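CDC25-like phosphatase YCH1 (Saccharomyces cerevisiae, PDB 3FS5) acts as a protein phosphatase of the Cdc25 type, built on a single rhodanese-like domain. Local coordinates at residues D2-T7 against L103-L108; V9-P14 against V120-F125; R30-V35 against G82-I87; G45-D50 against V138-L143; Y54-L59 against P98-L103. All blocks are in the same frame, centred on the assembly; numbering follows the deposited sequence.

Interaction 1: D2-T7 against L103-L108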
# COMPACT_ATOMS: atom_id res chain seq x y z
N ASP A 2 -3.07 -10.40 -15.81
CA ASP A 2 -3.06 -10.76 -17.23
C ASP A 2 -2.85 -9.63 -18.23
O ASP A 2 -2.48 -9.88 -19.38
CB ASP A 2 -4.36 -11.50 -17.57
CG ASP A 2 -5.59 -10.79 -17.03
OD1 ASP A 2 -5.82 -9.62 -17.41
OD2 ASP A 2 -6.32 -11.40 -16.21
N SER A 3 -3.08 -8.39 -17.81
CA SER A 3 -2.92 -7.26 -18.72
C SER A 3 -2.49 -5.99 -18.00
O SER A 3 -2.13 -6.02 -16.82
CB SER A 3 -4.22 -7.01 -19.48
OG SER A 3 -5.27 -6.66 -18.60
N TYR A 4 -2.55 -4.87 -18.71
CA TYR A 4 -2.17 -3.59 -18.15
C TYR A 4 -3.38 -2.69 -17.95
O TYR A 4 -3.24 -1.48 -17.80
CB TYR A 4 -1.15 -2.90 -19.05
CG TYR A 4 0.18 -3.63 -19.12
CD1 TYR A 4 0.41 -4.62 -20.07
CD2 TYR A 4 1.18 -3.35 -18.19
CE1 TYR A 4 1.61 -5.33 -20.09
CE2 TYR A 4 2.39 -4.05 -18.21
CZ TYR A 4 2.59 -5.03 -19.16
OH TYR A 4 3.78 -5.73 -19.16
N SER A 5 -4.57 -3.29 -17.94
CA SER A 5 -5.82 -2.56 -17.77
C SER A 5 -6.09 -2.22 -16.31
O SER A 5 -5.68 -2.94 -15.41
CB SER A 5 -6.99 -3.38 -18.33
OG SER A 5 -8.23 -2.76 -18.04
N ILE A 6 -6.79 -1.11 -16.10
CA ILE A 6 -7.14 -0.64 -14.77
C ILE A 6 -7.96 -1.67 -13.98
O ILE A 6 -7.97 -1.65 -12.75
CB ILE A 6 -7.94 0.68 -14.87
CG1 ILE A 6 -8.27 1.23 -13.47
CG2 ILE A 6 -9.23 0.45 -15.66
CD1 ILE A 6 -7.05 1.64 -12.68
N THR A 7 -8.62 -2.58 -14.68
CA THR A 7 -9.43 -3.61 -14.02
C THR A 7 -8.58 -4.59 -13.21
O THR A 7 -9.11 -5.37 -12.41
CB THR A 7 -10.28 -4.40 -15.04
OG1 THR A 7 -9.43 -5.01 -16.01
CG2 THR A 7 -11.26 -3.49 -15.74
N LEU A 103 0.97 3.18 -12.16
CA LEU A 103 2.35 3.53 -12.48
C LEU A 103 3.24 2.30 -12.35
O LEU A 103 4.08 2.04 -13.21
CB LEU A 103 2.87 4.62 -11.54
CG LEU A 103 2.45 6.07 -11.81
CD1 LEU A 103 2.98 6.97 -10.71
CD2 LEU A 103 2.99 6.51 -13.17
N LEU A 104 3.04 1.54 -11.28
CA LEU A 104 3.82 0.33 -11.06
C LEU A 104 3.45 -0.72 -12.09
O LEU A 104 4.33 -1.37 -12.67
CB LEU A 104 3.58 -0.24 -9.66
CG LEU A 104 4.31 -1.55 -9.39
CD1 LEU A 104 5.82 -1.30 -9.38
CD2 LEU A 104 3.87 -2.14 -8.07
N LEU A 105 2.16 -0.90 -12.31
CA LEU A 105 1.67 -1.88 -13.27
C LEU A 105 2.27 -1.67 -14.65
O LEU A 105 2.73 -2.62 -15.29
CB LEU A 105 0.14 -1.82 -13.36
CG LEU A 105 -0.54 -2.79 -14.33
CD1 LEU A 105 -0.18 -4.23 -13.98
CD2 LEU A 105 -2.05 -2.59 -14.26
N ARG A 106 2.26 -0.43 -15.12
CA ARG A 106 2.79 -0.12 -16.43
C ARG A 106 4.30 -0.29 -16.53
O ARG A 106 4.84 -0.37 -17.64
CB ARG A 106 2.38 1.31 -16.84
CG ARG A 106 0.88 1.48 -17.07
CD ARG A 106 0.39 0.58 -18.18
NE ARG A 106 -1.06 0.57 -18.35
CZ ARG A 106 -1.79 1.61 -18.74
NH1 ARG A 106 -3.10 1.50 -18.87
NH2 ARG A 106 -1.20 2.78 -19.00
N SER A 107 4.99 -0.36 -15.39
CA SER A 107 6.44 -0.52 -15.41
C SER A 107 6.86 -1.98 -15.37
O SER A 107 8.05 -2.28 -15.45
CB SER A 107 7.08 0.23 -14.23
OG SER A 107 6.91 -0.47 -13.01
N LEU A 108 5.90 -2.89 -15.25
CA LEU A 108 6.18 -4.32 -15.20
C LEU A 108 6.23 -4.98 -16.58
O LEU A 108 5.46 -4.63 -17.46
CB LEU A 108 5.10 -5.04 -14.37
CG LEU A 108 4.93 -4.69 -12.89
CD1 LEU A 108 3.80 -5.53 -12.30
CD2 LEU A 108 6.22 -4.94 -12.15
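Tyr-4 and Arg-106 hold the N-terminal loop of this rhodanese-like alpha/beta domain against the C-terminal end of helix 96-106, a worked example of how a loop is fastened through its own backbone carbonyl. The guanidinium grips that carbonyl side-on with two nitrogens. Arg-106 NE gives the shorter bond, 3.0 Å to Tyr-4 O, arriving in the carbonyl plane on a lone pair. Arg-106 NH1 reaches the same Tyr-4 O at 3.2 Å, tilted from that plane, while the oxygen itself stays in the guanidinium plane. A bend at chi2 (-61°) sets Arg-106 CD 3.9 Å from Tyr-4 CB. Ring and guanidinium are turned 63° apart.

In the tyrosine, CG is anti to the carbonyl carbon (chi1 -66°), and the ring beyond it has Leu-105 O at its edge, 3.3 Å from Tyr-4 CE2. Leu-105 also sets both methyls against backbone oxygens of the loop: CD1 lies near Ser-3 O, and Leu-105 CD2 comes within 3.8 Å of Ser-5 O. Leu-113 packs on both Tyr-4 and Leu-105, and Asn-8 is hydrogen-bonded to Ser-3 OG and Ser-5 O. At the far end of the ring, the Tyr-4 hydroxyl donates to Leu-108 O at 2.6 Å, tilted from the plane of that carbonyl.

Interaction 2: V9-P14 against V120-F125; sequences VKYLDP and VLRGGF
Tyr-11 and Val-120 meet where the contact is tightest. Val-120 CB sits off-centre over the tyrosine ring, 4.2 Å from the centroid of Tyr-11, with Val-120 CG1 against Tyr-11 CE2. Val-120 CG2, on the face side of the ring, touches Val-9 CG1 at 3.7 Å. The backbones are laced by three hydrogen bonds, Val-120 N to Lys-10 O, Leu-12 N to Val-120 O, and Arg-122 N to Leu-12 O, the last of 2.8 Å. On the other face of the sheet Leu-12 and Leu-121 lie against Leu-17 of helix 14-23. Leu-121 CG is anti to the backbone N (chi1 176°), and its CD1 lies 3.7 Å from Pro-14 N.

This pairing adds the parallel edge strand 10-12 to strand 116-121, in the 1-5-4-2-3 order of the rhodanese fold. After strand 116-121 the chain leaves the sheet through a type II turn from Leu-121 to Gly-124, whose third position, Gly-123, has the positive phi (95°) that such turns call for.

The outer side is looser and wetter. Arg-122, exposed, stretches its chain out to NE and lays its guanidinium nearly parallel to the Tyr-11 ring, the planes 16° apart. The contact falls at the root of the ring: Tyr-11 CB is 3.5 Å from Arg-122 CZ. Asp-13 OD2 stays 4.5 Å from Arg-122 NE, beyond a salt bridge, and a water spans the gap, accepting from Arg-122 NE at 2.6 Å and donating only weakly to Asp-13 OD2.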
# COMPACT_ATOMS: atom_id res chain seq x y z
N VAL A 9 -6.45 -3.68 -11.01
CA VAL A 9 -6.27 -3.10 -9.69
C VAL A 9 -7.47 -3.45 -8.81
O VAL A 9 -8.61 -3.10 -9.14
CB VAL A 9 -6.13 -1.56 -9.79
CG1 VAL A 9 -5.98 -0.96 -8.39
CG2 VAL A 9 -4.94 -1.21 -10.66
N LYS A 10 -7.19 -4.14 -7.71
CA LYS A 10 -8.22 -4.56 -6.76
C LYS A 10 -8.28 -3.63 -5.55
O LYS A 10 -7.34 -2.88 -5.30
CB LYS A 10 -7.94 -5.98 -6.28
CG LYS A 10 -8.01 -7.04 -7.37
CD LYS A 10 -9.43 -7.21 -7.88
CE LYS A 10 -9.77 -8.68 -8.02
NZ LYS A 10 -9.64 -9.38 -6.70
N TYR A 11 -9.38 -3.70 -4.81
CA TYR A 11 -9.57 -2.86 -3.64
C TYR A 11 -9.78 -3.67 -2.37
O TYR A 11 -10.47 -4.69 -2.37
CB TYR A 11 -10.75 -1.90 -3.85
CG TYR A 11 -10.43 -0.84 -4.87
CD1 TYR A 11 -10.31 -1.16 -6.22
CD2 TYR A 11 -10.18 0.47 -4.48
CE1 TYR A 11 -9.93 -0.20 -7.16
CE2 TYR A 11 -9.81 1.44 -5.40
CZ TYR A 11 -9.68 1.10 -6.74
OH TYR A 11 -9.30 2.06 -7.65
N LEU A 12 -9.17 -3.20 -1.29
CA LEU A 12 -9.20 -3.88 -0.01
C LEU A 12 -9.77 -2.99 1.10
O LEU A 12 -9.51 -1.78 1.12
CB LEU A 12 -7.77 -4.30 0.34
CG LEU A 12 -7.48 -5.26 1.49
CD1 LEU A 12 -8.02 -6.64 1.14
CD2 LEU A 12 -5.98 -5.33 1.72
N ASP A 13 -10.52 -3.59 2.01
CA ASP A 13 -11.08 -2.85 3.15
C ASP A 13 -10.08 -2.96 4.30
O ASP A 13 -9.33 -3.93 4.39
CB ASP A 13 -12.42 -3.45 3.59
CG ASP A 13 -13.60 -2.93 2.78
OD1 ASP A 13 -14.66 -3.59 2.79
OD2 ASP A 13 -13.48 -1.86 2.14
N PRO A 14 -10.07 -1.96 5.20
CA PRO A 14 -9.17 -1.92 6.36
C PRO A 14 -9.24 -3.20 7.21
O PRO A 14 -8.22 -3.68 7.70
CB PRO A 14 -9.66 -0.70 7.14
CG PRO A 14 -10.21 0.18 6.07
CD PRO A 14 -10.95 -0.78 5.18
N VAL A 120 -5.53 -1.42 -3.61
CA VAL A 120 -5.64 -0.06 -3.09
C VAL A 120 -6.49 -0.20 -1.83
O VAL A 120 -7.52 -0.88 -1.84
CB VAL A 120 -6.37 0.89 -4.06
CG1 VAL A 120 -6.62 2.24 -3.37
CG2 VAL A 120 -5.54 1.10 -5.32
N LEU A 121 -6.04 0.41 -0.74
CA LEU A 121 -6.77 0.35 0.52
C LEU A 121 -7.88 1.40 0.51
O LEU A 121 -7.61 2.60 0.53
CB LEU A 121 -5.82 0.61 1.69
CG LEU A 121 -6.42 0.68 3.09
CD1 LEU A 121 -7.01 -0.69 3.47
CD2 LEU A 121 -5.34 1.08 4.08
N ARG A 122 -9.14 0.94 0.49
CA ARG A 122 -10.27 1.87 0.47
C ARG A 122 -10.29 2.76 1.71
O ARG A 122 -10.21 2.28 2.84
CB ARG A 122 -11.60 1.11 0.39
CG ARG A 122 -11.90 0.44 -0.95
CD ARG A 122 -13.37 0.01 -1.03
NE ARG A 122 -13.70 -0.71 -2.25
CZ ARG A 122 -13.76 -0.16 -3.47
NH1 ARG A 122 -14.07 -0.92 -4.51
NH2 ARG A 122 -13.50 1.13 -3.64
N GLY A 123 -10.39 4.07 1.49
CA GLY A 123 -10.47 4.99 2.60
C GLY A 123 -9.17 5.63 3.05
O GLY A 123 -9.19 6.60 3.81
N GLY A 124 -8.04 5.09 2.60
CA GLY A 124 -6.75 5.65 2.96
C GLY A 124 -6.43 5.55 4.44
O GLY A 124 -7.13 4.86 5.20
N PHE A 125 -5.38 6.25 4.86
CA PHE A 125 -4.99 6.21 6.26
C PHE A 125 -6.05 6.81 7.16
O PHE A 125 -6.18 6.41 8.32
CB PHE A 125 -3.67 6.94 6.49
CG PHE A 125 -3.09 6.70 7.85
CD1 PHE A 125 -2.59 5.45 8.20
CD2 PHE A 125 -3.12 7.70 8.82
CE1 PHE A 125 -2.13 5.19 9.48
CE2 PHE A 125 -2.66 7.46 10.12
CZ PHE A 125 -2.17 6.20 10.45
O HOH W 1 -13.60 -3.03 -1.13

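Interaction 3: R30-V35 against G82-I87; sequences REPFQV and GALNVI
Glu-31 opens the contact with its carboxylate laid against the start of segment 82-87. Glu-31 OE2 accepts from Ala-83 N at 2.9 Å, and the amide meets it from above the carboxylate plane. OE1 forms a salt bridge with Arg-117 of the next strand, so one buried acid ties three chain segments together, and the arginine would probably stabilise its negative charge.

Pro-32 contributes both backbone and ring: its carbonyl oxygen accepts from Asn-85 N at 3.0 Å, while CG rests on Leu-84 CD1 at 4.0 Å. Phe-33 follows in the strand proper. Its CG occupies the crowded position between backbone N and carbonyl carbon (chi1 63°). Ile-87 CD1 touches both CB and CD1 of Phe-33 at 4.1 Å, while the rest of the ring leads away from the partner strand. The backbones are close here, with Phe-33 CA only 3.1 Å from Asn-85 O.

Gln-34 then bonds in both directions. Gln-34 N donates to Asn-85 O at 2.9 Å, and Gln-34 O accepts from Ile-87 N in a nearly straight bond (175°). Val-35 closes the series, CG2 against Ile-87 CD1 at 4.2 Å.

The faces differ in their cover. Phe-33, Asn-85 and Ile-87 look to helix 14-23, whereas Gln-34 and Val-86 look to helix 63-78. Inclined by 17°, and with strand 84-88 leading toward the loop of the modified Cys-90, the two are the central strand 84-88 and its neighbour 33-37 of the parallel rhodanese sheet.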
# COMPACT_ATOMS: atom_id res chain seq x y z
N ARG A 30 -2.32 -17.42 1.39
CA ARG A 30 -1.22 -17.37 2.34
C ARG A 30 0.02 -16.75 1.70
O ARG A 30 1.15 -17.16 1.98
CB ARG A 30 -0.88 -18.78 2.83
CG ARG A 30 -1.93 -19.42 3.73
CD ARG A 30 -1.62 -20.90 3.88
NE ARG A 30 -0.20 -21.12 4.11
CZ ARG A 30 0.43 -22.28 3.92
NH1 ARG A 30 1.73 -22.37 4.15
NH2 ARG A 30 -0.24 -23.34 3.50
N GLU A 31 -0.19 -15.76 0.85
CA GLU A 31 0.91 -15.07 0.18
C GLU A 31 1.35 -13.85 0.99
O GLU A 31 0.61 -13.35 1.84
CB GLU A 31 0.49 -14.62 -1.22
CG GLU A 31 0.02 -15.73 -2.13
CD GLU A 31 -0.38 -15.22 -3.50
OE1 GLU A 31 -1.21 -14.29 -3.56
OE2 GLU A 31 0.12 -15.76 -4.51
N PRO A 32 2.57 -13.36 0.74
CA PRO A 32 3.07 -12.19 1.46
C PRO A 32 2.46 -10.90 0.90
O PRO A 32 1.90 -10.89 -0.20
CB PRO A 32 4.57 -12.27 1.24
CG PRO A 32 4.66 -12.82 -0.15
CD PRO A 32 3.61 -13.92 -0.15
N PHE A 33 2.58 -9.82 1.65
CA PHE A 33 2.05 -8.54 1.21
C PHE A 33 2.99 -7.42 1.62
O PHE A 33 3.85 -7.62 2.48
CB PHE A 33 0.65 -8.31 1.81
CG PHE A 33 0.64 -8.22 3.31
CD1 PHE A 33 0.89 -7.00 3.95
CD2 PHE A 33 0.43 -9.35 4.09
CE1 PHE A 33 0.93 -6.92 5.34
CE2 PHE A 33 0.46 -9.27 5.49
CZ PHE A 33 0.71 -8.06 6.11
N GLN A 34 2.85 -6.26 1.00
CA GLN A 34 3.68 -5.11 1.32
C GLN A 34 2.89 -3.83 1.11
O GLN A 34 2.38 -3.58 0.01
CB GLN A 34 4.94 -5.07 0.46
CG GLN A 34 5.81 -3.84 0.74
CD GLN A 34 6.28 -3.78 2.19
OE1 GLN A 34 6.17 -2.75 2.86
NE2 GLN A 34 6.83 -4.89 2.67
N VAL A 35 2.79 -3.03 2.16
CA VAL A 35 2.06 -1.77 2.10
C VAL A 35 2.96 -0.65 1.60
O VAL A 35 4.10 -0.50 2.06
CB VAL A 35 1.52 -1.38 3.50
CG1 VAL A 35 0.91 0.02 3.47
CG2 VAL A 35 0.49 -2.39 3.97
N GLY A 82 4.62 -17.64 -3.69
CA GLY A 82 3.70 -17.12 -4.68
C GLY A 82 3.89 -15.67 -5.09
O GLY A 82 5.01 -15.16 -5.14
N ALA A 83 2.78 -15.00 -5.38
CA ALA A 83 2.82 -13.60 -5.80
C ALA A 83 2.79 -12.66 -4.60
O ALA A 83 2.22 -12.98 -3.56
CB ALA A 83 1.64 -13.31 -6.72
N LEU A 84 3.41 -11.50 -4.75
CA LEU A 84 3.43 -10.52 -3.67
C LEU A 84 2.24 -9.59 -3.85
O LEU A 84 1.98 -9.08 -4.94
CB LEU A 84 4.73 -9.70 -3.72
CG LEU A 84 4.85 -8.52 -2.74
CD1 LEU A 84 5.03 -9.03 -1.30
CD2 LEU A 84 6.03 -7.64 -3.14
N ASN A 85 1.50 -9.39 -2.77
CA ASN A 85 0.34 -8.51 -2.81
C ASN A 85 0.76 -7.11 -2.37
O ASN A 85 1.04 -6.88 -1.19
CB ASN A 85 -0.76 -9.06 -1.91
CG ASN A 85 -1.26 -10.40 -2.40
OD1 ASN A 85 -0.59 -11.43 -2.24
ND2 ASN A 85 -2.43 -10.40 -3.02
N VAL A 86 0.81 -6.19 -3.32
CA VAL A 86 1.22 -4.81 -3.06
C VAL A 86 0.00 -3.93 -2.80
O VAL A 86 -0.92 -3.87 -3.61
CB VAL A 86 2.00 -4.25 -4.26
CG1 VAL A 86 2.57 -2.88 -3.91
CG2 VAL A 86 3.11 -5.22 -4.66
N ILE A 87 0.00 -3.25 -1.66
CA ILE A 87 -1.12 -2.39 -1.27
C ILE A 87 -0.75 -0.91 -1.23
O ILE A 87 0.09 -0.49 -0.43
CB ILE A 87 -1.64 -2.80 0.12
CG1 ILE A 87 -1.92 -4.31 0.14
CG2 ILE A 87 -2.90 -2.01 0.45
CD1 ILE A 87 -1.68 -4.94 1.48

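Interaction 4: G45-D50 against V138-L143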
# COMPACT_ATOMS: atom_id res chain seq x y z
N GLY A 45 1.66 12.26 11.15
CA GLY A 45 0.58 11.90 12.04
C GLY A 45 0.30 10.43 12.25
O GLY A 45 -0.61 10.08 13.01
N GLY A 46 1.07 9.57 11.60
CA GLY A 46 0.86 8.14 11.75
C GLY A 46 0.87 7.39 10.43
O GLY A 46 0.53 7.94 9.38
N HIS A 47 1.26 6.11 10.48
CA HIS A 47 1.31 5.28 9.29
C HIS A 47 1.18 3.81 9.65
O HIS A 47 1.33 3.42 10.81
CB HIS A 47 2.62 5.53 8.53
CG HIS A 47 3.85 5.39 9.37
ND1 HIS A 47 4.47 4.18 9.59
CD2 HIS A 47 4.55 6.31 10.07
CE1 HIS A 47 5.51 4.37 10.39
NE2 HIS A 47 5.58 5.65 10.70
N ILE A 48 0.89 2.98 8.65
CA ILE A 48 0.73 1.56 8.88
C ILE A 48 2.09 0.91 9.15
O ILE A 48 3.06 1.17 8.44
CB ILE A 48 0.03 0.91 7.67
CG1 ILE A 48 -1.36 1.54 7.51
CG2 ILE A 48 -0.05 -0.61 7.85
CD1 ILE A 48 -2.16 1.02 6.33
N LYS A 49 2.14 0.10 10.20
CA LYS A 49 3.37 -0.57 10.60
C LYS A 49 3.99 -1.42 9.49
O LYS A 49 3.30 -2.16 8.79
CB LYS A 49 3.11 -1.44 11.83
CG LYS A 49 4.35 -2.07 12.46
CD LYS A 49 3.97 -2.92 13.67
CE LYS A 49 5.18 -3.60 14.29
NZ LYS A 49 6.19 -2.61 14.78
N ASP A 50 5.31 -1.30 9.35
CA ASP A 50 6.09 -2.03 8.36
C ASP A 50 5.83 -1.65 6.89
O ASP A 50 6.32 -2.31 5.98
CB ASP A 50 5.89 -3.54 8.53
CG ASP A 50 6.27 -4.03 9.92
OD1 ASP A 50 7.23 -3.48 10.52
OD2 ASP A 50 5.60 -4.96 10.42
N VAL A 138 -0.46 -2.47 14.86
CA VAL A 138 -0.62 -2.28 13.42
C VAL A 138 -0.42 -0.84 12.94
O VAL A 138 -0.31 -0.60 11.74
CB VAL A 138 -2.02 -2.76 12.95
CG1 VAL A 138 -2.17 -4.25 13.20
CG2 VAL A 138 -3.12 -1.98 13.66
N THR A 139 -0.37 0.11 13.87
CA THR A 139 -0.18 1.51 13.52
C THR A 139 1.05 2.08 14.23
O THR A 139 1.22 1.89 15.43
CB THR A 139 -1.40 2.35 13.92
OG1 THR A 139 -2.55 1.85 13.24
CG2 THR A 139 -1.20 3.82 13.55
N ALA A 140 1.89 2.78 13.48
CA ALA A 140 3.12 3.36 14.03
C ALA A 140 3.16 4.89 13.93
O ALA A 140 2.62 5.47 12.99
CB ALA A 140 4.33 2.77 13.33
N GLY A 141 3.80 5.51 14.91
CA GLY A 141 3.94 6.96 14.94
C GLY A 141 2.64 7.75 14.97
O GLY A 141 2.59 8.89 14.51
N TYR A 142 1.60 7.17 15.55
CA TYR A 142 0.30 7.83 15.62
C TYR A 142 0.28 9.00 16.59
O TYR A 142 0.77 8.89 17.72
CB TYR A 142 -0.77 6.82 16.01
CG TYR A 142 -2.18 7.34 15.95
CD1 TYR A 142 -2.70 7.86 14.76
CD2 TYR A 142 -3.01 7.28 17.07
CE1 TYR A 142 -4.02 8.30 14.69
CE2 TYR A 142 -4.33 7.71 17.00
CZ TYR A 142 -4.83 8.21 15.81
OH TYR A 142 -6.14 8.62 15.74
N LEU A 143 -0.27 10.13 16.15
CA LEU A 143 -0.38 11.33 16.97
C LEU A 143 -1.86 11.67 17.13
O LEU A 143 -2.43 12.40 16.32
CB LEU A 143 0.36 12.48 16.31
CG LEU A 143 1.87 12.26 16.11
CD1 LEU A 143 2.45 13.42 15.32
CD2 LEU A 143 2.55 12.15 17.46
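A short antiparallel beta ribbon, separate from the main parallel sheet, pairs His-47 and Ile-48 with Ala-140 and Thr-139. His-47 and Ala-140 form the hydrogen-bonded pair: His-47 N donates to Ala-140 O at 2.9 Å, and Ala-140 N returns the bond to His-47 O at 2.8 Å. The histidine also uses its side chain here. His-47 CG lies between backbone N and carbonyl carbon (chi1 53°). Ala-140 O lies 3.6 Å above the plane of the His-47 ring, over its centre. Ala-140 CB closes in on His-47 CE1 at 3.5 Å, and Tyr-43 stacks on the same imidazole.

Ile-48 and Thr-139, the non-hydrogen-bonded pair, diverge. Ile-48 packs on helices 14-23 and 124-132, and Thr-139 OG1 is bonded to Tyr-132 O and Trp-128 NE1. Beyond them Lys-49 N donates to Val-138 O at 3.0 Å.

At the other end Leu-143 N bonds to Gly-45 O at 3.2 Å, an oxygen that also accepts from Trp-147 NE1. The backbones crowd together at Gly-46, which has no side chain and whose CA lies 3.3 Å from Gly-141 O. Here the register has slipped by one residue, and the pairing closes the C-terminal segment onto the loop that follows strand 33-37, beside the five-stranded parallel sheet of the rhodanese fold.

Interaction 5: Y54-L59 against P98-L103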
# COMPACT_ATOMS: atom_id res chain seq x y z
N TYR A 54 6.76 5.93 -0.16
CA TYR A 54 7.19 6.39 -1.49
C TYR A 54 6.20 7.42 -2.01
O TYR A 54 5.15 7.07 -2.55
CB TYR A 54 7.26 5.21 -2.48
CG TYR A 54 8.49 4.35 -2.33
CD1 TYR A 54 8.60 3.45 -1.27
CD2 TYR A 54 9.56 4.46 -3.21
CE1 TYR A 54 9.74 2.68 -1.10
CE2 TYR A 54 10.71 3.69 -3.05
CZ TYR A 54 10.79 2.81 -1.99
OH TYR A 54 11.93 2.06 -1.79
N ALA A 55 6.54 8.70 -1.86
CA ALA A 55 5.65 9.78 -2.29
C ALA A 55 5.23 9.69 -3.76
O ALA A 55 6.07 9.53 -4.65
CB ALA A 55 6.31 11.14 -2.02
N TYR A 56 3.93 9.81 -4.00
CA TYR A 56 3.39 9.74 -5.35
C TYR A 56 4.04 10.75 -6.30
O TYR A 56 4.39 10.40 -7.43
CB TYR A 56 1.88 10.00 -5.32
CG TYR A 56 1.26 10.02 -6.70
CD1 TYR A 56 1.05 8.84 -7.40
CD2 TYR A 56 0.92 11.23 -7.31
CE1 TYR A 56 0.50 8.85 -8.68
CE2 TYR A 56 0.37 11.25 -8.59
CZ TYR A 56 0.16 10.06 -9.26
OH TYR A 56 -0.38 10.07 -10.53
N SER A 57 4.19 11.99 -5.85
CA SER A 57 4.78 13.03 -6.69
C SER A 57 6.14 12.63 -7.24
O SER A 57 6.43 12.85 -8.42
CB SER A 57 4.92 14.34 -5.91
OG SER A 57 3.65 14.87 -5.58
N ARG A 58 6.98 12.04 -6.39
CA ARG A 58 8.30 11.63 -6.83
C ARG A 58 8.27 10.37 -7.70
O ARG A 58 9.06 10.24 -8.64
CB ARG A 58 9.21 11.40 -5.62
CG ARG A 58 10.66 11.23 -6.00
CD ARG A 58 11.55 11.16 -4.77
NE ARG A 58 12.92 10.83 -5.12
CZ ARG A 58 13.86 10.53 -4.24
NH1 ARG A 58 15.10 10.24 -4.64
NH2 ARG A 58 13.57 10.50 -2.94
N LEU A 59 7.36 9.45 -7.41
CA LEU A 59 7.25 8.24 -8.22
C LEU A 59 6.90 8.65 -9.64
O LEU A 59 7.42 8.11 -10.61
CB LEU A 59 6.16 7.32 -7.67
CG LEU A 59 6.47 6.53 -6.39
CD1 LEU A 59 5.22 5.83 -5.91
CD2 LEU A 59 7.59 5.53 -6.66
N PRO A 98 -5.18 4.64 -6.89
CA PRO A 98 -5.14 3.78 -8.07
C PRO A 98 -4.13 4.26 -9.13
O PRO A 98 -3.59 3.45 -9.88
CB PRO A 98 -6.59 3.77 -8.56
CG PRO A 98 -7.19 5.01 -7.95
CD PRO A 98 -6.55 5.06 -6.59
N SER A 99 -3.88 5.57 -9.18
CA SER A 99 -2.91 6.10 -10.14
C SER A 99 -1.51 5.59 -9.81
O SER A 99 -0.72 5.30 -10.70
CB SER A 99 -2.90 7.64 -10.13
OG SER A 99 -4.14 8.14 -10.60
N ALA A 100 -1.19 5.48 -8.52
CA ALA A 100 0.13 4.98 -8.13
C ALA A 100 0.23 3.51 -8.54
O ALA A 100 1.26 3.07 -9.05
CB ALA A 100 0.33 5.11 -6.62
N ALA A 101 -0.85 2.76 -8.33
CA ALA A 101 -0.87 1.35 -8.70
C ALA A 101 -0.68 1.19 -10.21
O ALA A 101 -0.00 0.27 -10.65
CB ALA A 101 -2.18 0.72 -8.26
N MET A 102 -1.27 2.08 -10.99
CA MET A 102 -1.14 2.01 -12.45
C MET A 102 0.29 2.31 -12.90
O MET A 102 0.77 1.75 -13.89
CB MET A 102 -2.10 2.99 -13.14
CG MET A 102 -3.56 2.53 -13.13
SD MET A 102 -3.79 0.88 -13.86
CE MET A 102 -3.74 1.25 -15.61
N LEU A 103 0.97 3.18 -12.16
CA LEU A 103 2.35 3.53 -12.48
C LEU A 103 3.24 2.30 -12.35
O LEU A 103 4.08 2.04 -13.21
CB LEU A 103 2.87 4.62 -11.54
CG LEU A 103 2.45 6.07 -11.81
CD1 LEU A 103 2.98 6.97 -10.71
CD2 LEU A 103 2.99 6.51 -13.17
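This is an apolar helix-to-helix contact, small and without a hydrogen bond across it, in which Tyr-56 and Leu-59 of helix 56-61 meet Ser-99, Ala-100 and Leu-103 of helix 96-106. Tyr-56 does most of the work. Its CG is anti to the backbone N (chi1 177°); CD1, CE1 and OH make the closest contacts. Tyr-56 CD1 meets Ala-100 CB at 3.9 Å, and Tyr-56 CE1 meets Leu-103 CD1 at 3.7 Å, where the two side chains run at about a right angle. At the far end of the ring the hydroxyl oxygen of Tyr-56 lies 3.5 Å from Ser-99 CB. The serine offers carbon here because its OG is turned to Gln-95 O within its own helix.

The same Leu-103 methyl serves a second neighbour: Leu-103 CD1 is 4.4 Å from Leu-59 CB, so this methyl touches both residues of the shorter helix. Val-38 touches Leu-59 and Ala-100 at once, and Leu-69 and Tyr-65 of helix 63-78 cover Leu-59 further. Small residues and one leucine a turn apart thus receive an aromatic ring. Such packing belongs to the helical layer on one side of the parallel sheet in the three-layer rhodanese fold.

Set side by side, interactions 3 and 5 are buried, while interactions 1, 2 and 4 are partly buried. Interaction 3 is the buried sheet pairing, and interaction 2 extends the same sheet to an edge strand, touching it through Leu-121 and Ile-87. Interactions 1 and 5 share helix 96-106 and Leu-103, yet differ in chemistry: interaction 5 is apolar, while interaction 1 relies on polar bonds at the helix end. Met-102 bridges these two by touching Tyr-4 and Ile-6. Interaction 4, about 29 Å from interaction 1 between centres and across the chain's centre, makes antiparallel bonds where interactions 2 and 3 make parallel ones, and meets interaction 2 through Phe-125.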